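Local coordinates for 3-polyprenyl-4-hydroxybenzoate decarboxylase and related decarboxylases (Pelotomaculum thermopropionicum, PDB 6H6X), which probably acts as a UbiD-family decarboxylase that uses a prenylated flavin cofactor and a manganese ion to remove carboxyl groups from aromatic acids, at residues V102-M116 with V273-V285. The protein carries 8 engineered substitutions. Residues are numbered along the deposited sequence; the frame is centred on the assembly and turned at random.
Sequences VKECIIRENIDLLKM and VEVTAVTHRRQPV
The hydroxyl of T279 donates to the carbonyl of V102, OG1 to O 2.8 Å, reaching it from above the carbonyl plane. With chi1 at 77°, OG1 is turned to V102 while CG2 lies alongside I106. Next to this, E104 stretches an extended side chain across R282 and takes the backbone N of R282 on the anti lone pair of OE1, at 2.8 Å. CB of E104 lies over one face of the R282 guanidinium, whose NH1 stays 3.8 Å from OE1 of E104, a long ion pair with the oxygen well out of the guanidinium plane. With an alanine here in place of E104, the R282 amide is likely to lose its carboxylate acceptor and the R282 guanidinium this distant charge partner. Strand 105-107 runs antiparallel to residues 273-280 of strand 264-280, with paired backbone bonds at C105–H280 and I107–V278. On the face carrying these four side chains, CB of C105 makes a CH-pi contact over the H280 ring, 3.8 Å from its centroid. CE of M116 reaches CG1 of V278 in a tight 3.4 Å contact, and L113 CD2 and I111 CG2 both meet V278 CG2. Short strand 105-107 and helix 113-116 thus clasp the end of strand 264-280 in the Rift-related domain. T279 also packs on V241 of strand 240-246, and L113 on L161 of strand 160-163.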
loop_
_atom_site.group_PDB
_atom_site.type_symbol
_atom_site.label_atom_id
_atom_site.label_comp_id
_atom_site.label_asym_id
_atom_site.label_seq_id
_atom_site.Cartn_x
_atom_site.Cartn_y
_atom_site.Cartn_z
ATOM N N VAL B 102 32.138 13.106 -24.828
ATOM C CA VAL B 102 31.847 11.800 -25.408
ATOM C C VAL B 102 32.775 11.392 -26.571
ATOM O O VAL B 102 32.705 10.235 -27.061
ATOM C CB VAL B 102 30.348 11.700 -25.815
ATOM C CG1 VAL B 102 30.091 12.393 -27.146
ATOM C CG2 VAL B 102 29.876 10.240 -25.900
ATOM N N LYS B 103 33.600 12.344 -27.044
ATOM C CA LYS B 103 34.575 12.099 -28.114
ATOM C C LYS B 103 36.004 11.773 -27.637
ATOM O O LYS B 103 36.854 11.489 -28.462
ATOM C CB LYS B 103 34.630 13.302 -29.059
ATOM C CG LYS B 103 33.329 13.569 -29.806
ATOM C CD LYS B 103 32.954 12.455 -30.777
ATOM C CE LYS B 103 31.932 12.986 -31.770
ATOM N NZ LYS B 103 31.479 11.982 -32.768
ATOM N N GLU B 104 36.243 11.806 -26.322
ATOM C CA GLU B 104 37.542 11.530 -25.743
ATOM C C GLU B 104 38.181 10.215 -26.248
ATOM O O GLU B 104 39.343 10.222 -26.646
ATOM C CB GLU B 104 37.437 11.561 -24.210
ATOM C CG GLU B 104 37.289 12.989 -23.681
ATOM C CD GLU B 104 36.832 13.111 -22.233
ATOM O OE1 GLU B 104 36.683 12.110 -21.496
ATOM O OE2 GLU B 104 36.601 14.259 -21.818
ATOM N N CYS B 105 37.422 9.115 -26.256
ATOM C CA CYS B 105 37.851 7.835 -26.835
ATOM C C CYS B 105 36.903 7.426 -27.962
ATOM O O CYS B 105 35.697 7.523 -27.816
ATOM C CB CYS B 105 37.873 6.740 -25.761
ATOM S SG CYS B 105 38.674 7.213 -24.211
ATOM N N ILE B 106 37.451 6.952 -29.074
ATOM C CA ILE B 106 36.689 6.636 -30.276
ATOM C C ILE B 106 37.230 5.304 -30.788
ATOM O O ILE B 106 38.445 5.145 -30.919
ATOM C CB ILE B 106 36.873 7.736 -31.352
ATOM C CG1 ILE B 106 36.344 9.087 -30.827
ATOM C CG2 ILE B 106 36.232 7.344 -32.670
ATOM C CD1 ILE B 106 36.616 10.285 -31.741
ATOM N N ILE B 107 36.341 4.352 -31.058
ATOM C CA ILE B 107 36.716 3.021 -31.497
ATOM C C ILE B 107 35.928 2.742 -32.751
ATOM O O ILE B 107 34.686 2.832 -32.754
ATOM C CB ILE B 107 36.437 1.948 -30.402
ATOM C CG1 ILE B 107 37.210 2.269 -29.112
ATOM C CG2 ILE B 107 36.852 0.544 -30.851
ATOM C CD1 ILE B 107 36.445 3.104 -28.115
ATOM N N ARG B 108 36.648 2.433 -33.827
ATOM C CA ARG B 108 36.053 2.105 -35.129
ATOM C C ARG B 108 36.415 0.725 -35.658
ATOM O O ARG B 108 35.796 0.295 -36.630
ATOM C CB ARG B 108 36.425 3.158 -36.172
ATOM C CG ARG B 108 35.882 4.519 -35.796
ATOM C CD ARG B 108 36.244 5.610 -36.743
ATOM N NE ARG B 108 35.669 5.348 -38.051
ATOM C CZ ARG B 108 35.471 6.273 -38.983
ATOM N NH1 ARG B 108 35.782 7.556 -38.759
ATOM N NH2 ARG B 108 34.968 5.905 -40.162
ATOM N N GLU B 109 37.369 0.023 -35.037
ATOM C CA GLU B 109 37.781 -1.294 -35.526
ATOM C C GLU B 109 37.915 -2.291 -34.385
ATOM O O GLU B 109 38.268 -1.913 -33.250
ATOM C CB GLU B 109 39.101 -1.180 -36.308
ATOM C CG GLU B 109 38.970 -0.412 -37.625
ATOM C CD GLU B 109 39.965 -0.821 -38.701
ATOM O OE1 GLU B 109 41.176 -0.904 -38.402
ATOM O OE2 GLU B 109 39.521 -1.041 -39.849
ATOM N N ASN B 110 37.617 -3.556 -34.699
ATOM C CA ASN B 110 37.630 -4.667 -33.721
ATOM C C ASN B 110 36.730 -4.368 -32.506
ATOM O O ASN B 110 37.127 -4.432 -31.338
ATOM C CB ASN B 110 39.072 -5.042 -33.334
ATOM C CG ASN B 110 39.843 -5.656 -34.504
ATOM O OD1 ASN B 110 39.354 -6.583 -35.159
ATOM N ND2 ASN B 110 41.041 -5.140 -34.779
ATOM N N ILE B 111 35.493 -4.029 -32.827
ATOM C CA ILE B 111 34.540 -3.588 -31.823
ATOM C C ILE B 111 33.983 -4.817 -31.156
ATOM O O ILE B 111 33.397 -5.666 -31.841
ATOM C CB ILE B 111 33.366 -2.821 -32.454
ATOM C CG1 ILE B 111 33.839 -1.493 -33.060
ATOM C CG2 ILE B 111 32.277 -2.571 -31.412
ATOM C CD1 ILE B 111 32.856 -0.897 -34.049
ATOM N N ASP B 112 34.127 -4.882 -29.835
ATOM C CA ASP B 112 33.509 -5.943 -29.034
ATOM C C ASP B 112 32.780 -5.329 -27.829
ATOM O O ASP B 112 33.429 -4.958 -26.818
ATOM C CB ASP B 112 34.573 -6.974 -28.584
ATOM C CG ASP B 112 33.954 -8.288 -28.040
ATOM O OD1 ASP B 112 32.855 -8.281 -27.429
ATOM O OD2 ASP B 112 34.584 -9.344 -28.209
ATOM N N LEU B 113 31.441 -5.253 -27.930
ATOM C CA LEU B 113 30.642 -4.519 -26.927
ATOM C C LEU B 113 30.750 -5.125 -25.536
ATOM O O LEU B 113 31.052 -4.412 -24.561
ATOM C CB LEU B 113 29.180 -4.405 -27.344
ATOM C CG LEU B 113 28.851 -3.502 -28.535
ATOM C CD1 LEU B 113 27.361 -3.586 -28.782
ATOM C CD2 LEU B 113 29.264 -2.048 -28.331
ATOM N N LEU B 114 30.554 -6.446 -25.449
ATOM C CA LEU B 114 30.710 -7.145 -24.165
ATOM C C LEU B 114 32.086 -7.080 -23.531
ATOM O O LEU B 114 32.177 -7.165 -22.299
ATOM C CB LEU B 114 30.277 -8.616 -24.234
ATOM C CG LEU B 114 28.865 -8.971 -23.752
ATOM C CD1 LEU B 114 28.763 -10.484 -23.506
ATOM C CD2 LEU B 114 28.448 -8.224 -22.479
ATOM N N LYS B 115 33.143 -6.951 -24.331
ATOM C CA LYS B 115 34.483 -6.738 -23.763
ATOM C C LYS B 115 34.629 -5.334 -23.187
ATOM O O LYS B 115 35.258 -5.169 -22.145
ATOM C CB LYS B 115 35.612 -6.989 -24.783
ATOM C CG LYS B 115 35.975 -8.460 -25.006
ATOM C CD LYS B 115 37.486 -8.729 -24.939
ATOM C CE LYS B 115 38.273 -8.067 -26.068
ATOM N NZ LYS B 115 38.051 -8.679 -27.415
ATOM N N MET B 116 34.071 -4.320 -23.856
ATOM C CA MET B 116 34.237 -2.933 -23.387
ATOM C C MET B 116 33.337 -2.561 -22.222
ATOM O O MET B 116 33.733 -1.781 -21.336
ATOM C CB MET B 116 33.927 -1.955 -24.505
ATOM C CG MET B 116 34.814 -2.051 -25.724
ATOM S SD MET B 116 34.140 -1.022 -27.032
ATOM C CE MET B 116 34.143 0.535 -26.179
ATOM N N VAL B 273 20.751 -4.502 -35.338
ATOM C CA VAL B 273 21.593 -3.360 -35.467
ATOM C C VAL B 273 23.001 -3.884 -35.603
ATOM O O VAL B 273 23.438 -4.656 -34.755
ATOM C CB VAL B 273 21.557 -2.472 -34.180
ATOM C CG1 VAL B 273 22.593 -1.351 -34.245
ATOM C CG2 VAL B 273 20.169 -1.886 -33.972
ATOM N N GLU B 274 23.698 -3.457 -36.654
ATOM C CA GLU B 274 25.151 -3.626 -36.779
ATOM C C GLU B 274 25.808 -2.356 -36.262
ATOM O O GLU B 274 25.468 -1.252 -36.700
ATOM C CB GLU B 274 25.543 -3.851 -38.250
ATOM C CG GLU B 274 27.049 -3.827 -38.550
ATOM C CD GLU B 274 27.403 -4.280 -39.986
ATOM O OE1 GLU B 274 28.083 -3.517 -40.720
ATOM O OE2 GLU B 274 27.011 -5.400 -40.397
ATOM N N VAL B 275 26.780 -2.500 -35.372
ATOM C CA VAL B 275 27.435 -1.334 -34.791
ATOM C C VAL B 275 28.722 -1.024 -35.562
ATOM O O VAL B 275 29.539 -1.925 -35.819
ATOM C CB VAL B 275 27.565 -1.382 -33.234
ATOM C CG1 VAL B 275 26.963 -2.625 -32.632
ATOM C CG2 VAL B 275 28.970 -1.114 -32.697
ATOM N N THR B 276 28.850 0.250 -35.951
ATOM C CA THR B 276 29.966 0.748 -36.751
ATOM C C THR B 276 30.956 1.606 -35.969
ATOM O O THR B 276 32.028 1.903 -36.474
ATOM C CB THR B 276 29.453 1.525 -37.959
ATOM O OG1 THR B 276 28.658 2.638 -37.533
ATOM C CG2 THR B 276 28.582 0.607 -38.841
ATOM N N ALA B 277 30.629 1.966 -34.729
ATOM C CA ALA B 277 31.554 2.671 -33.871
ATOM C C ALA B 277 31.009 2.845 -32.466
ATOM O O ALA B 277 29.813 2.810 -32.256
ATOM C CB ALA B 277 31.870 4.055 -34.455
ATOM N N VAL B 278 31.914 3.102 -31.531
ATOM C CA VAL B 278 31.616 3.349 -30.171
ATOM C C VAL B 278 32.489 4.491 -29.754
ATOM O O VAL B 278 33.652 4.426 -29.984
ATOM C CB VAL B 278 31.994 2.147 -29.261
ATOM C CG1 VAL B 278 31.861 2.516 -27.785
ATOM C CG2 VAL B 278 31.138 0.931 -29.581
ATOM N N THR B 279 31.941 5.518 -29.096
ATOM C CA THR B 279 32.754 6.586 -28.500
ATOM C C THR B 279 32.333 6.766 -27.081
ATOM O O THR B 279 31.170 6.539 -26.717
ATOM C CB THR B 279 32.653 7.962 -29.267
ATOM O OG1 THR B 279 31.424 8.635 -28.965
ATOM C CG2 THR B 279 32.700 7.766 -30.780
ATOM N N HIS B 280 33.262 7.191 -26.252
ATOM C CA HIS B 280 32.960 7.361 -24.867
ATOM C C HIS B 280 33.856 8.334 -24.203
ATOM O O HIS B 280 34.925 8.641 -24.704
ATOM C CB HIS B 280 32.926 6.004 -24.114
ATOM C CG HIS B 280 34.209 5.248 -24.098
ATOM N ND1 HIS B 280 35.211 5.490 -23.177
ATOM C CD2 HIS B 280 34.638 4.220 -24.866
ATOM C CE1 HIS B 280 36.215 4.650 -23.403
ATOM N NE2 HIS B 280 35.897 3.881 -24.436
ATOM N N ARG B 281 33.392 8.851 -23.074
ATOM C CA ARG B 281 34.263 9.518 -22.154
ATOM C C ARG B 281 35.403 8.602 -21.678
ATOM O O ARG B 281 35.283 7.332 -21.568
ATOM C CB ARG B 281 33.526 9.940 -20.901
ATOM C CG ARG B 281 32.602 11.106 -21.064
ATOM C CD ARG B 281 31.979 11.402 -19.751
ATOM N NE ARG B 281 30.993 12.438 -19.855
ATOM C CZ ARG B 281 31.054 13.653 -19.281
ATOM N NH1 ARG B 281 32.076 14.044 -18.536
ATOM N NH2 ARG B 281 30.050 14.517 -19.470
ATOM N N ARG B 282 36.492 9.282 -21.350
ATOM C CA ARG B 282 37.581 8.687 -20.625
ATOM C C ARG B 282 36.989 8.229 -19.304
ATOM O O ARG B 282 36.387 9.038 -18.563
ATOM C CB ARG B 282 38.690 9.733 -20.382
ATOM C CG ARG B 282 39.961 9.227 -19.688
ATOM C CD ARG B 282 41.127 10.208 -19.840
ATOM N NE ARG B 282 41.470 10.420 -21.260
ATOM C CZ ARG B 282 41.157 11.490 -22.012
ATOM N NH1 ARG B 282 40.479 12.551 -21.518
ATOM N NH2 ARG B 282 41.530 11.497 -23.293
ATOM N N GLN B 283 37.149 6.937 -19.030
ATOM C CA GLN B 283 36.655 6.325 -17.793
ATOM C C GLN B 283 35.139 6.548 -17.634
ATOM O O GLN B 283 34.677 7.250 -16.724
ATOM C CB GLN B 283 37.483 6.806 -16.573
ATOM C CG GLN B 283 38.955 6.350 -16.628
ATOM C CD GLN B 283 39.640 6.296 -15.259
ATOM O OE1 GLN B 283 39.229 6.981 -14.304
ATOM N NE2 GLN B 283 40.692 5.469 -15.153
ATOM N N PRO B 284 34.357 5.975 -18.566
ATOM C CA PRO B 284 32.900 6.189 -18.554
ATOM C C PRO B 284 32.161 5.481 -17.409
ATOM O O PRO B 284 32.662 4.512 -16.835
ATOM C CB PRO B 284 32.471 5.588 -19.876
ATOM C CG PRO B 284 33.433 4.506 -20.148
ATOM C CD PRO B 284 34.753 4.935 -19.530
ATOM N N VAL B 285 30.965 5.967 -17.095
ATOM C CA VAL B 285 30.010 5.273 -16.224
ATOM C C VAL B 285 28.910 4.665 -17.076
ATOM O O VAL B 285 28.294 5.365 -17.844
ATOM C CB VAL B 285 29.372 6.222 -15.221
ATOM C CG1 VAL B 285 28.634 5.448 -14.163
ATOM C CG2 VAL B 285 30.438 7.087 -14.579
#